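Local coordinates for DUF3218 domain-containing protein (PDB 2IGS) that is of unknown function but belongs to a family grouped with the lysozyme-like proteins, and is mainly helical with a small antiparallel sheet, at residues F[39-44]-F[205-210]; F[66-71]-F[128-133]; F[143-148]-F[155-160]; F[7-12]-F[51-56]; F[81-84]-F[89-92]. All coordinates share one frame; numbering follows the deposited sequence. Where two conformers were deposited one is given.

Contact 1: residues F[39-44]-F[205-210]; sequences IEAWDI and TAVTLL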
# COMPACT_ATOMS: atom_id res chain seq x y z
N ILE F 39 -2.96 -35.63 -27.40
CA ILE F 39 -3.36 -36.35 -26.18
C ILE F 39 -3.64 -35.36 -25.03
O ILE F 39 -4.70 -35.45 -24.38
CB ILE F 39 -2.30 -37.42 -25.71
CG1 ILE F 39 -2.01 -38.46 -26.80
CG2 ILE F 39 -2.78 -38.11 -24.45
CD1 ILE F 39 -0.59 -39.07 -26.75
N GLU F 40 -2.70 -34.44 -24.80
CA GLU F 40 -2.81 -33.46 -23.73
C GLU F 40 -4.04 -32.56 -23.85
O GLU F 40 -4.75 -32.34 -22.88
CB GLU F 40 -1.53 -32.62 -23.59
CG GLU F 40 -1.57 -31.71 -22.37
CD GLU F 40 -0.31 -30.92 -22.14
OE1 GLU F 40 0.67 -31.11 -22.87
OE2 GLU F 40 -0.31 -30.06 -21.22
N ALA F 41 -4.29 -32.03 -25.05
CA ALA F 41 -5.48 -31.20 -25.32
C ALA F 41 -6.78 -31.95 -25.02
O ALA F 41 -7.68 -31.42 -24.36
CB ALA F 41 -5.46 -30.72 -26.78
N TRP F 42 -6.89 -33.18 -25.50
CA TRP F 42 -8.16 -33.93 -25.39
C TRP F 42 -8.33 -34.64 -24.03
O TRP F 42 -9.41 -35.12 -23.72
CB TRP F 42 -8.32 -34.87 -26.60
CG TRP F 42 -8.67 -34.11 -27.89
CD1 TRP F 42 -9.23 -32.85 -27.98
CD2 TRP F 42 -8.54 -34.59 -29.24
NE1 TRP F 42 -9.44 -32.52 -29.31
CE2 TRP F 42 -9.01 -33.55 -30.10
CE3 TRP F 42 -8.04 -35.78 -29.81
CZ2 TRP F 42 -9.00 -33.67 -31.50
CZ3 TRP F 42 -8.04 -35.90 -31.21
CH2 TRP F 42 -8.53 -34.85 -32.03
N ASP F 43 -7.27 -34.68 -23.23
CA ASP F 43 -7.40 -35.01 -21.80
C ASP F 43 -7.92 -33.85 -20.93
O ASP F 43 -8.35 -34.08 -19.79
CB ASP F 43 -6.06 -35.53 -21.22
CG ASP F 43 -5.77 -36.99 -21.60
OD1 ASP F 43 -6.68 -37.72 -22.08
OD2 ASP F 43 -4.61 -37.42 -21.42
N ILE F 44 -7.88 -32.62 -21.45
CA ILE F 44 -8.23 -31.42 -20.66
C ILE F 44 -9.54 -31.53 -19.86
O ILE F 44 -9.49 -31.37 -18.64
CB ILE F 44 -8.11 -30.07 -21.48
CG1 ILE F 44 -6.64 -29.73 -21.81
CG2 ILE F 44 -8.71 -28.91 -20.70
CD1 ILE F 44 -6.48 -28.48 -22.66
N THR F 205 -13.93 -30.67 -30.87
CA THR F 205 -13.93 -29.34 -31.51
C THR F 205 -14.18 -28.19 -30.51
O THR F 205 -13.74 -27.06 -30.74
CB THR F 205 -14.99 -29.24 -32.61
OG1 THR F 205 -16.24 -29.71 -32.09
CG2 THR F 205 -14.60 -30.04 -33.88
N ALA F 206 -14.91 -28.48 -29.44
CA ALA F 206 -15.01 -27.58 -28.26
C ALA F 206 -13.63 -27.35 -27.63
O ALA F 206 -13.33 -26.23 -27.22
CB ALA F 206 -15.95 -28.15 -27.24
N VAL F 207 -12.81 -28.39 -27.54
CA VAL F 207 -11.47 -28.22 -26.98
C VAL F 207 -10.59 -27.39 -27.95
O VAL F 207 -9.79 -26.58 -27.50
CB VAL F 207 -10.78 -29.56 -26.61
CG1 VAL F 207 -9.30 -29.32 -26.29
CG2 VAL F 207 -11.49 -30.28 -25.44
N THR F 208 -10.77 -27.60 -29.26
CA THR F 208 -10.09 -26.79 -30.30
C THR F 208 -10.41 -25.28 -30.13
O THR F 208 -9.51 -24.45 -30.17
CB THR F 208 -10.45 -27.26 -31.73
OG1 THR F 208 -10.31 -28.68 -31.82
CG2 THR F 208 -9.55 -26.63 -32.79
N LEU F 209 -11.69 -24.97 -29.95
CA LEU F 209 -12.15 -23.61 -29.76
C LEU F 209 -11.56 -23.04 -28.48
O LEU F 209 -11.06 -21.89 -28.49
CB LEU F 209 -13.70 -23.56 -29.68
CG LEU F 209 -14.43 -22.25 -29.35
CD1 LEU F 209 -14.25 -21.24 -30.51
CD2 LEU F 209 -15.93 -22.46 -29.05
N LEU F 210 -11.59 -23.85 -27.41
CA LEU F 210 -11.10 -23.45 -26.09
C LEU F 210 -9.65 -22.97 -26.14
O LEU F 210 -9.31 -21.93 -25.59
CB LEU F 210 -11.24 -24.60 -25.08
CG LEU F 210 -10.76 -24.32 -23.64
CD1 LEU F 210 -11.76 -23.41 -22.90
CD2 LEU F 210 -10.55 -25.61 -22.86
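Trp42 and Val207 mark the point where two helices cross: their CA atoms lie 6.8 Å apart, and the axes of segments 39-44 and 205-210 approach to 9.3 Å at a signed angle of 103°, close to perpendicular. So steep a crossing restricts the contact to a short patch, and the largest share of it from any one residue comes from Val207, whose CB bond points at the helix opposite. A chi1 of 169° sets its CG1 anti to the backbone N. From there the methyl reaches 3.3 Å from Ala41 O and 4.1 Å from Ala41 CB, resting on backbone and side chain alike. Ala41 O already accepts from Ile44 N in its own helix (3.2 Å), so the methyl covers a carbonyl that has a donor. Next to it the indole of Trp42 presents an edge, not a face: CD1 stands 3.9 Å from Val207 CB, which lies close to the ring plane. The ring is also met edge-to-face by Tyr20. Further along, Ile44 CG2 and Leu210 CD2 make a looser apolar pair at 4.4 Å. Every touching residue is buried, and helix 87-113 closes in on Trp42 and Thr208 through Met102. The chemistry across the two segments is therefore that of a hydrophobic core, while the polar atoms of Trp42 find their partners just before segment 205-210: NE1 bonds to the carbonyl O of Thr204, and its own carbonyl O to the hydroxyl of Tyr203.

Contact 2: residues F[66-71]-F[128-133]; sequences STLLAQ and YPTDVG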
# COMPACT_ATOMS: atom_id res chain seq x y z
N SER F 66 -19.85 -39.67 -21.02
CA SER F 66 -19.93 -40.85 -21.89
C SER F 66 -20.65 -40.57 -23.19
O SER F 66 -20.20 -41.03 -24.26
CB SER F 66 -20.62 -42.00 -21.15
OG SER F 66 -19.97 -42.23 -19.91
N THR F 67 -21.75 -39.83 -23.12
CA THR F 67 -22.48 -39.40 -24.31
C THR F 67 -21.60 -38.59 -25.27
O THR F 67 -21.57 -38.84 -26.46
CB THR F 67 -23.77 -38.67 -23.93
OG1 THR F 67 -24.64 -39.61 -23.28
CG2 THR F 67 -24.50 -38.09 -25.18
N LEU F 68 -20.84 -37.65 -24.73
CA LEU F 68 -19.85 -36.91 -25.52
C LEU F 68 -18.87 -37.82 -26.24
O LEU F 68 -18.50 -37.55 -27.39
CB LEU F 68 -19.07 -35.98 -24.59
CG LEU F 68 -19.45 -34.48 -24.58
CD1 LEU F 68 -20.86 -34.13 -25.19
CD2 LEU F 68 -19.24 -33.82 -23.23
N LEU F 69 -18.41 -38.86 -25.54
CA LEU F 69 -17.45 -39.83 -26.08
C LEU F 69 -18.06 -40.70 -27.17
O LEU F 69 -17.43 -40.90 -28.20
CB LEU F 69 -16.79 -40.67 -24.97
CG LEU F 69 -16.04 -39.92 -23.85
CD1 LEU F 69 -15.57 -40.91 -22.79
CD2 LEU F 69 -14.84 -39.15 -24.35
N ALA F 70 -19.28 -41.19 -26.93
CA ALA F 70 -20.10 -41.86 -27.98
C ALA F 70 -20.28 -41.02 -29.24
O ALA F 70 -20.13 -41.55 -30.34
CB ALA F 70 -21.47 -42.30 -27.44
N GLN F 71 -20.58 -39.73 -29.08
CA GLN F 71 -20.73 -38.82 -30.23
C GLN F 71 -19.42 -38.73 -30.99
O GLN F 71 -19.40 -38.65 -32.22
CB GLN F 71 -21.12 -37.41 -29.80
CG GLN F 71 -22.34 -37.28 -28.92
CD GLN F 71 -22.50 -35.88 -28.35
OE1 GLN F 71 -21.54 -35.10 -28.28
NE2 GLN F 71 -23.73 -35.56 -27.92
N TYR F 128 -19.16 -29.32 -18.78
CA TYR F 128 -18.79 -30.07 -20.00
C TYR F 128 -18.13 -29.20 -21.07
O TYR F 128 -18.44 -28.01 -21.17
CB TYR F 128 -20.02 -30.80 -20.54
CG TYR F 128 -20.56 -31.73 -19.48
CD1 TYR F 128 -19.90 -32.92 -19.19
CD2 TYR F 128 -21.66 -31.38 -18.72
CE1 TYR F 128 -20.36 -33.76 -18.20
CE2 TYR F 128 -22.13 -32.21 -17.71
CZ TYR F 128 -21.46 -33.39 -17.45
OH TYR F 128 -21.92 -34.23 -16.47
N PRO F 129 -17.22 -29.78 -21.89
CA PRO F 129 -16.50 -28.90 -22.82
C PRO F 129 -17.41 -28.34 -23.90
O PRO F 129 -17.13 -27.28 -24.45
CB PRO F 129 -15.43 -29.83 -23.42
CG PRO F 129 -15.98 -31.19 -23.28
CD PRO F 129 -16.78 -31.18 -22.01
N THR F 130 -18.50 -29.04 -24.18
CA THR F 130 -19.46 -28.64 -25.19
C THR F 130 -20.59 -27.78 -24.64
O THR F 130 -21.55 -27.49 -25.35
CB THR F 130 -20.09 -29.88 -25.83
OG1 THR F 130 -20.59 -30.72 -24.79
CG2 THR F 130 -19.06 -30.65 -26.66
N ASP F 131 -20.51 -27.38 -23.37
CA ASP F 131 -21.62 -26.63 -22.78
C ASP F 131 -21.76 -25.26 -23.46
O ASP F 131 -20.75 -24.61 -23.88
CB ASP F 131 -21.44 -26.47 -21.26
CG ASP F 131 -22.02 -27.64 -20.45
OD1 ASP F 131 -22.85 -28.41 -20.96
OD2 ASP F 131 -21.65 -27.80 -19.26
N VAL F 132 -23.01 -24.84 -23.60
CA VAL F 132 -23.36 -23.50 -24.06
C VAL F 132 -24.32 -22.89 -23.05
O VAL F 132 -25.37 -23.46 -22.70
CB VAL F 132 -23.94 -23.49 -25.50
CG1 VAL F 132 -24.17 -22.05 -25.99
CG2 VAL F 132 -22.98 -24.23 -26.45
N GLY F 133 -23.92 -21.73 -22.53
CA GLY F 133 -24.67 -21.05 -21.50
C GLY F 133 -24.60 -19.55 -21.70
O GLY F 133 -24.26 -19.08 -22.79
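Tyr128, Pro129 and Thr130 pass in turn against a single side chain of helix 63-82, that of Leu68, whose CB bond points toward them. At Tyr128 the touch is made near the root of the side chain: CB is 4.1 Å from Leu68 CD2, and the ring beyond is met obliquely. The phenol is committed to other partners, with OH bonded to Asp62 and the ring lying almost parallel to that of Phe52. Pro129 follows, bringing CD to 3.8 Å from Leu68 CD2, so that this one methyl meets Tyr128 and Pro129, and Thr130 OG1 as well. Tyr128 to Asp131 form a type I beta turn, closed by the bond from Asp131 N to Tyr128 O (3.1 Å); it carries the chain into strand 132-134, an outer strand of the antiparallel sheet. Thr130 sits inside this turn. Its OG1, between the backbone N and the carbonyl carbon (chi1 52°), comes 3.4 Å from Leu68 CD1, oxygen against methyl in van der Waals contact, the two side chains running past one another from opposing ends. Thr130 CG2 also packs on Ala206 of helix 203-216. Asp131 adds a second bond across the turn, its OD2 accepting from Tyr128 N at 3.0 Å. That bond is nearly straight at the hydrogen, 167°, yet the donor stands 62° out of the carboxylate plane. Beyond it the backbone of Gly133 pairs with Leu149 in the neighbouring strand.

Contact 3: residues F[143-148]-F[155-160]; sequences SQESGL and NLRTLT
Arg157 grips Glu145 at two points, side chain and backbone. The salt bridge joins NH2 to Glu145 OE1 at 2.9 Å; the carboxylate oxygen lies in the guanidinium plane and is approached nearly along its C-O axis, although the two flat groups are turned 49° against each other. NE donates to Glu145 O, but the modelled 2.5 Å is very short and its exact length is doubtful. The bend of Arg157 at chi2 (69°) is what folds the guanidinium back to both oxygens. Arg184 lies close to Arg157 with like charge; Glu145 makes only a long, weak ion pair with it and probably offsets part of the repulsion. Further in, the aliphatic part of Arg157 lies along the backbone of Gly147, with CG 3.6 Å from Gly147 N. Leu156 N then bonds to Leu148 O (3.0 Å). Beside it Leu148 CB packs 4.0 Å from Leu156 CB. Within segment 143-148 itself, Ser143 OG accepts from Glu145 N (3.0 Å) in an ST turn, part of a type I beta turn from Ser143 to Ser146. These features belong to the open end of a beta hairpin, where one loop enters strand 148-150 and another leaves strand 154-155, still in close contact.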
# COMPACT_ATOMS: atom_id res chain seq x y z
N SER F 143 -28.26 -10.68 -17.45
CA SER F 143 -29.07 -9.52 -17.83
C SER F 143 -29.22 -9.56 -19.34
O SER F 143 -28.62 -10.43 -19.97
CB SER F 143 -28.38 -8.22 -17.42
OG SER F 143 -27.35 -7.91 -18.36
N GLN F 144 -29.99 -8.64 -19.92
CA GLN F 144 -30.13 -8.61 -21.37
C GLN F 144 -28.89 -8.15 -22.08
O GLN F 144 -28.86 -8.15 -23.30
CB GLN F 144 -31.37 -7.84 -21.88
CG GLN F 144 -32.20 -7.09 -20.86
CD GLN F 144 -33.61 -6.81 -21.39
OE1 GLN F 144 -33.87 -6.92 -22.60
NE2 GLN F 144 -34.52 -6.46 -20.49
N GLU F 145 -27.85 -7.78 -21.34
CA GLU F 145 -26.55 -7.51 -21.93
C GLU F 145 -25.73 -8.78 -22.10
O GLU F 145 -24.72 -8.75 -22.80
CB GLU F 145 -25.75 -6.50 -21.09
CG GLU F 145 -26.19 -5.04 -21.21
CD GLU F 145 -26.05 -4.47 -22.61
OE1 GLU F 145 -25.31 -5.05 -23.44
OE2 GLU F 145 -26.67 -3.43 -22.89
N SER F 146 -26.13 -9.86 -21.43
CA SER F 146 -25.46 -11.15 -21.54
C SER F 146 -25.56 -11.78 -22.92
O SER F 146 -26.51 -11.52 -23.68
CB SER F 146 -26.03 -12.16 -20.52
OG SER F 146 -25.77 -11.73 -19.19
N GLY F 147 -24.58 -12.61 -23.25
CA GLY F 147 -24.57 -13.37 -24.49
C GLY F 147 -24.15 -14.80 -24.22
O GLY F 147 -24.45 -15.35 -23.17
N LEU F 148 -23.42 -15.37 -25.16
CA LEU F 148 -23.02 -16.77 -25.11
C LEU F 148 -21.74 -17.00 -24.32
O LEU F 148 -20.71 -16.36 -24.57
CB LEU F 148 -22.78 -17.26 -26.55
CG LEU F 148 -23.88 -17.94 -27.38
CD1 LEU F 148 -25.17 -18.05 -26.62
CD2 LEU F 148 -24.04 -17.27 -28.74
N ASN F 155 -15.93 -16.88 -23.81
CA ASN F 155 -16.93 -15.83 -23.69
C ASN F 155 -17.10 -15.11 -25.02
O ASN F 155 -16.36 -14.16 -25.35
CB ASN F 155 -16.52 -14.86 -22.58
CG ASN F 155 -17.70 -14.02 -22.07
OD1 ASN F 155 -18.58 -13.62 -22.83
ND2 ASN F 155 -17.71 -13.77 -20.77
N LEU F 156 -18.10 -15.54 -25.77
CA LEU F 156 -18.30 -15.04 -27.12
C LEU F 156 -18.86 -13.61 -27.12
O LEU F 156 -18.55 -12.84 -28.02
CB LEU F 156 -19.19 -16.02 -27.92
CG LEU F 156 -18.68 -17.43 -28.23
CD1 LEU F 156 -19.72 -18.19 -29.05
CD2 LEU F 156 -17.35 -17.39 -28.97
N ARG F 157 -19.66 -13.29 -26.10
CA ARG F 157 -20.30 -11.98 -25.92
C ARG F 157 -19.28 -10.88 -25.79
O ARG F 157 -19.45 -9.76 -26.26
CB ARG F 157 -21.15 -12.00 -24.65
CG ARG F 157 -21.72 -10.64 -24.22
CD ARG F 157 -22.78 -10.15 -25.19
NE ARG F 157 -23.31 -8.84 -24.82
CZ ARG F 157 -22.73 -7.69 -25.16
NH1 ARG F 157 -21.60 -7.68 -25.86
NH2 ARG F 157 -23.27 -6.54 -24.78
N THR F 158 -18.19 -11.25 -25.15
CA THR F 158 -17.20 -10.33 -24.72
C THR F 158 -16.02 -10.30 -25.72
O THR F 158 -15.23 -9.36 -25.73
CB THR F 158 -16.84 -10.77 -23.30
OG1 THR F 158 -17.28 -9.77 -22.38
CG2 THR F 158 -15.39 -11.11 -23.14
N LEU F 159 -15.94 -11.34 -26.54
CA LEU F 159 -14.86 -11.49 -27.50
C LEU F 159 -14.89 -10.41 -28.58
O LEU F 159 -15.94 -10.07 -29.14
CB LEU F 159 -14.94 -12.89 -28.12
CG LEU F 159 -14.04 -13.31 -29.26
CD1 LEU F 159 -12.60 -13.08 -28.88
CD2 LEU F 159 -14.32 -14.75 -29.52
N THR F 160 -13.73 -9.85 -28.85
CA THR F 160 -13.59 -8.73 -29.78
C THR F 160 -13.53 -9.26 -31.22
O THR F 160 -12.92 -10.31 -31.46
CB THR F 160 -12.31 -7.96 -29.41
OG1 THR F 160 -12.54 -7.14 -28.25
CG2 THR F 160 -11.85 -7.09 -30.54

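Contact 4: residues F[7-12]-F[51-56]; sequences NIYQNP and EFIPGG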
# COMPACT_ATOMS: atom_id res chain seq x y z
N ASN F 7 -8.23 -46.90 -22.32
CA ASN F 7 -9.60 -46.85 -22.82
C ASN F 7 -10.05 -45.40 -22.92
O ASN F 7 -9.46 -44.52 -22.28
CB ASN F 7 -10.51 -47.67 -21.91
CG ASN F 7 -10.69 -47.06 -20.53
OD1 ASN F 7 -11.39 -46.09 -20.38
ND2 ASN F 7 -10.10 -47.67 -19.53
N ILE F 8 -11.10 -45.16 -23.70
CA ILE F 8 -11.59 -43.83 -24.00
C ILE F 8 -12.12 -43.04 -22.80
O ILE F 8 -12.06 -41.83 -22.81
CB ILE F 8 -12.64 -43.84 -25.15
CG1 ILE F 8 -12.73 -42.43 -25.77
CG2 ILE F 8 -13.99 -44.43 -24.65
CD1 ILE F 8 -13.60 -42.28 -27.02
N TYR F 9 -12.63 -43.71 -21.76
CA TYR F 9 -13.13 -42.98 -20.58
C TYR F 9 -12.00 -42.38 -19.74
O TYR F 9 -12.11 -41.26 -19.27
CB TYR F 9 -13.98 -43.86 -19.67
CG TYR F 9 -15.17 -44.53 -20.29
CD1 TYR F 9 -16.39 -43.87 -20.38
CD2 TYR F 9 -15.08 -45.85 -20.77
CE1 TYR F 9 -17.51 -44.50 -20.94
CE2 TYR F 9 -16.19 -46.49 -21.33
CZ TYR F 9 -17.40 -45.79 -21.41
OH TYR F 9 -18.51 -46.38 -21.95
N GLN F 10 -10.92 -43.15 -19.56
CA GLN F 10 -9.79 -42.77 -18.72
C GLN F 10 -8.67 -42.11 -19.51
O GLN F 10 -7.90 -41.33 -18.97
CB GLN F 10 -9.25 -43.99 -17.96
CG GLN F 10 -10.21 -44.56 -16.88
CD GLN F 10 -9.64 -45.73 -16.14
OE1 GLN F 10 -9.37 -46.80 -16.72
NE2 GLN F 10 -9.42 -45.55 -14.83
N ASN F 11 -8.56 -42.46 -20.79
CA ASN F 11 -7.52 -41.95 -21.68
C ASN F 11 -8.18 -41.40 -22.95
O ASN F 11 -7.84 -41.84 -24.04
CB ASN F 11 -6.51 -43.07 -22.06
CG ASN F 11 -5.97 -43.83 -20.86
OD1 ASN F 11 -4.90 -43.50 -20.31
ND2 ASN F 11 -6.72 -44.83 -20.42
N PRO F 12 -9.10 -40.42 -22.81
CA PRO F 12 -9.82 -39.95 -24.01
C PRO F 12 -8.83 -39.35 -25.01
O PRO F 12 -9.03 -39.46 -26.19
CB PRO F 12 -10.74 -38.86 -23.47
CG PRO F 12 -10.08 -38.42 -22.17
CD PRO F 12 -9.49 -39.65 -21.60
N GLU F 51 -13.89 -36.41 -11.48
CA GLU F 51 -15.09 -37.10 -10.98
C GLU F 51 -15.96 -37.65 -12.11
O GLU F 51 -16.97 -38.30 -11.83
CB GLU F 51 -15.99 -36.20 -10.12
CG GLU F 51 -15.44 -34.86 -9.77
CD GLU F 51 -15.49 -33.87 -10.91
OE1 GLU F 51 -14.41 -33.32 -11.21
OE2 GLU F 51 -16.57 -33.62 -11.48
N PHE F 52 -15.60 -37.37 -13.37
CA PHE F 52 -16.27 -38.01 -14.51
C PHE F 52 -16.13 -39.55 -14.43
O PHE F 52 -17.02 -40.28 -14.86
CB PHE F 52 -15.74 -37.51 -15.85
CG PHE F 52 -16.23 -36.14 -16.24
CD1 PHE F 52 -17.29 -35.53 -15.57
CD2 PHE F 52 -15.62 -35.45 -17.29
CE1 PHE F 52 -17.74 -34.24 -15.93
CE2 PHE F 52 -16.06 -34.18 -17.68
CZ PHE F 52 -17.12 -33.57 -16.97
N ILE F 53 -14.99 -39.99 -13.89
CA ILE F 53 -14.76 -41.40 -13.57
C ILE F 53 -14.49 -41.45 -12.06
O ILE F 53 -13.33 -41.40 -11.63
CB ILE F 53 -13.56 -41.97 -14.37
CG1 ILE F 53 -13.73 -41.74 -15.88
CG2 ILE F 53 -13.34 -43.44 -14.08
CD1 ILE F 53 -14.97 -42.36 -16.49
N PRO F 54 -15.56 -41.52 -11.24
CA PRO F 54 -15.38 -41.47 -9.77
C PRO F 54 -14.64 -42.68 -9.19
O PRO F 54 -15.08 -43.82 -9.33
CB PRO F 54 -16.82 -41.41 -9.24
CG PRO F 54 -17.67 -41.91 -10.34
CD PRO F 54 -16.97 -41.62 -11.63
N GLY F 55 -13.51 -42.41 -8.53
CA GLY F 55 -12.69 -43.44 -7.89
C GLY F 55 -12.00 -44.35 -8.89
O GLY F 55 -11.64 -45.49 -8.56
N GLY F 56 -11.81 -43.85 -10.10
CA GLY F 56 -11.16 -44.61 -11.17
C GLY F 56 -12.00 -45.77 -11.68
O GLY F 56 -11.47 -46.70 -12.28
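Ile53 reaches from its loop onto Tyr9 and Gln10, and its side chain can be followed atom by atom. The bond from CA to CB already points at segment 7-12. At CB the chain forks: CG2, anti to the backbone N, lies 4.3 Å from Gln10 CG, while CG1, set beside that N by a chi1 of -53°, passes 3.8 Å from Tyr9 O. CD1 ends the branch 3.7 Å from Tyr9 CB, and the phenol ring beyond is met obliquely. The terminal methyl thus packs at the base of the tyrosine, whose ring leads away and packs on Ser66 and Leu69 of helix 63-82. Tyr9 O, which CG1 flanks, is itself bonded to the hydroxyl of Tyr65, so its hydrogen-bonding need is met although an apolar branch flanks it.

Gln10 forms the outer border. Its NE2 comes 3.5 Å from Gly56 O, but the angle is poor and the pair is not hydrogen-bonded; this is mere proximity. The other end of the amide is better fixed: Asn7 ND2 donates to Gln10 OE1 at 3.0 Å, in the carbonyl plane and on a lone pair. Asn7 also uses its OD1, which accepts from Gln10 N at 3.1 Å, the donor standing 40° out of the carbonyl plane. Asparagine and glutamine therefore brace each other through both side chain and backbone. Asn7 OD1 accepting from the backbone N three residues on makes an Asx motif, here in the turn that leads into helix 12-27, with the loop between helices 35-48 and 63-82 packed against it.

Contact 5: residues F[81-84]-F[89-92]; sequences FRMV and RVCN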
# COMPACT_ATOMS: atom_id res chain seq x y z
N PHE F 81 -16.10 -42.77 -43.55
CA PHE F 81 -16.91 -42.83 -44.77
C PHE F 81 -16.61 -41.68 -45.74
O PHE F 81 -16.56 -41.90 -46.95
CB PHE F 81 -18.42 -42.87 -44.44
CG PHE F 81 -18.92 -44.23 -44.02
CD1 PHE F 81 -19.34 -45.15 -44.98
CD2 PHE F 81 -18.97 -44.59 -42.69
CE1 PHE F 81 -19.80 -46.41 -44.59
CE2 PHE F 81 -19.42 -45.86 -42.30
CZ PHE F 81 -19.84 -46.76 -43.25
N ARG F 82 -16.42 -40.47 -45.22
CA ARG F 82 -16.21 -39.29 -46.07
C ARG F 82 -14.78 -39.20 -46.64
O ARG F 82 -14.55 -38.47 -47.61
CB ARG F 82 -16.60 -38.00 -45.33
CG ARG F 82 -18.10 -37.89 -44.98
CD ARG F 82 -18.55 -36.43 -44.81
NE ARG F 82 -17.77 -35.77 -43.78
CZ ARG F 82 -16.98 -34.71 -43.93
NH1 ARG F 82 -16.84 -34.08 -45.09
NH2 ARG F 82 -16.32 -34.26 -42.87
N MSE F 83 -13.85 -39.94 -46.03
CA MSE F 83 -12.48 -40.10 -46.52
C MSE F 83 -12.42 -40.66 -47.94
O MSE F 83 -11.47 -40.35 -48.67
CB MSE F 83 -11.66 -41.00 -45.57
CG MSE F 83 -11.04 -40.29 -44.37
SE MSE F 83 -9.41 -39.34 -44.85
CE MSE F 83 -10.14 -38.02 -46.03
N VAL F 84 -13.41 -41.49 -48.31
CA VAL F 84 -13.46 -42.12 -49.65
C VAL F 84 -13.67 -41.10 -50.78
O VAL F 84 -12.97 -41.15 -51.81
CB VAL F 84 -14.58 -43.22 -49.76
CG1 VAL F 84 -14.53 -43.92 -51.13
CG2 VAL F 84 -14.46 -44.26 -48.65
N ARG F 89 -11.21 -32.18 -48.59
CA ARG F 89 -11.81 -31.35 -47.52
C ARG F 89 -11.54 -31.90 -46.13
O ARG F 89 -11.13 -31.18 -45.22
CB ARG F 89 -13.33 -31.19 -47.72
CG ARG F 89 -13.90 -29.95 -47.05
CD ARG F 89 -15.41 -29.78 -47.18
NE ARG F 89 -15.79 -28.47 -46.63
CZ ARG F 89 -15.91 -28.19 -45.32
NH1 ARG F 89 -15.72 -29.13 -44.38
NH2 ARG F 89 -16.23 -26.96 -44.94
N VAL F 90 -11.79 -33.20 -45.98
CA VAL F 90 -11.58 -33.88 -44.71
C VAL F 90 -10.15 -33.63 -44.25
O VAL F 90 -9.92 -33.25 -43.11
CB VAL F 90 -11.90 -35.39 -44.82
CG1 VAL F 90 -11.37 -36.14 -43.61
CG2 VAL F 90 -13.42 -35.64 -45.00
N CYS F 91 -9.19 -33.78 -45.16
CA CYS F 91 -7.78 -33.62 -44.82
C CYS F 91 -7.32 -32.18 -44.61
O CYS F 91 -6.76 -31.85 -43.57
CB CYS F 91 -6.93 -34.29 -45.87
SG CYS F 91 -7.18 -36.06 -45.83
N ASN F 92 -7.58 -31.34 -45.61
CA ASN F 92 -7.03 -29.99 -45.67
C ASN F 92 -7.95 -28.88 -45.19
O ASN F 92 -7.52 -27.74 -45.07
CB ASN F 92 -6.53 -29.70 -47.09
CG ASN F 92 -5.58 -30.77 -47.61
OD1 ASN F 92 -4.83 -31.38 -46.84
ND2 ASN F 92 -5.60 -31.00 -48.92
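A helix-loop-helix connection brings Arg82 of helix 63-82, and Met83 next to it, against Val90 and Cys91 near the start of helix 87-113. Val90 is the wedge, its two methyls serving different partners. CG1, anti to the backbone N (chi1 167°), faces Met83, a selenomethionine whose chain is bent at chi2 and chi3 so that its end curls inward. The modelled separation of Met83 CE and Val90 CG1, 3.3 Å, is tighter than normal contact, and the exact fit is doubtful. The same CE lies 3.6 Å from Cys91 SG. That sulfur forms a disulfide with Cys27, so the packing sits at a covalent tie between helix 12-27 and helix 87-113, at a place where the latter makes a wider pi-type turn (90-92). The other methyl, CG2, is 3.8 Å from Arg82 NH1 and stands over one face of the guanidinium, displaced toward its rim. Salt bridges from NH1 to Glu86 and from NH2 to Glu94 probably keep the guanidinium lying over the valine. Arg89 NH1 stays 5.1 Å from Arg82 NH1, and Glu94, which also binds Arg89, probably eases the repulsion between them.

In the fold
From the N terminus, 7-12 opens contact 4, which closes at 51-56 by drawing the loop after helix 35-48 to the start of the chain. Before that closure, 39-44 opens contact 1, so the two cross; they touch where Pro12 meets Asp43. Segment 66-71 then opens contact 2, whose span to 128-133 encloses contact 5, the short connection between helices 63-82 and 87-113. Contact 3 follows in series within the hairpin region. All three lie within the wide span that contact 1 completes at 205-210, tying helix 203-216 to helix 35-48. Contact 2 touches contacts 1, 3 and 4, whereas contacts 3 and 5 lie on opposite sides of the chain's centre, their own centres about 35 Å apart.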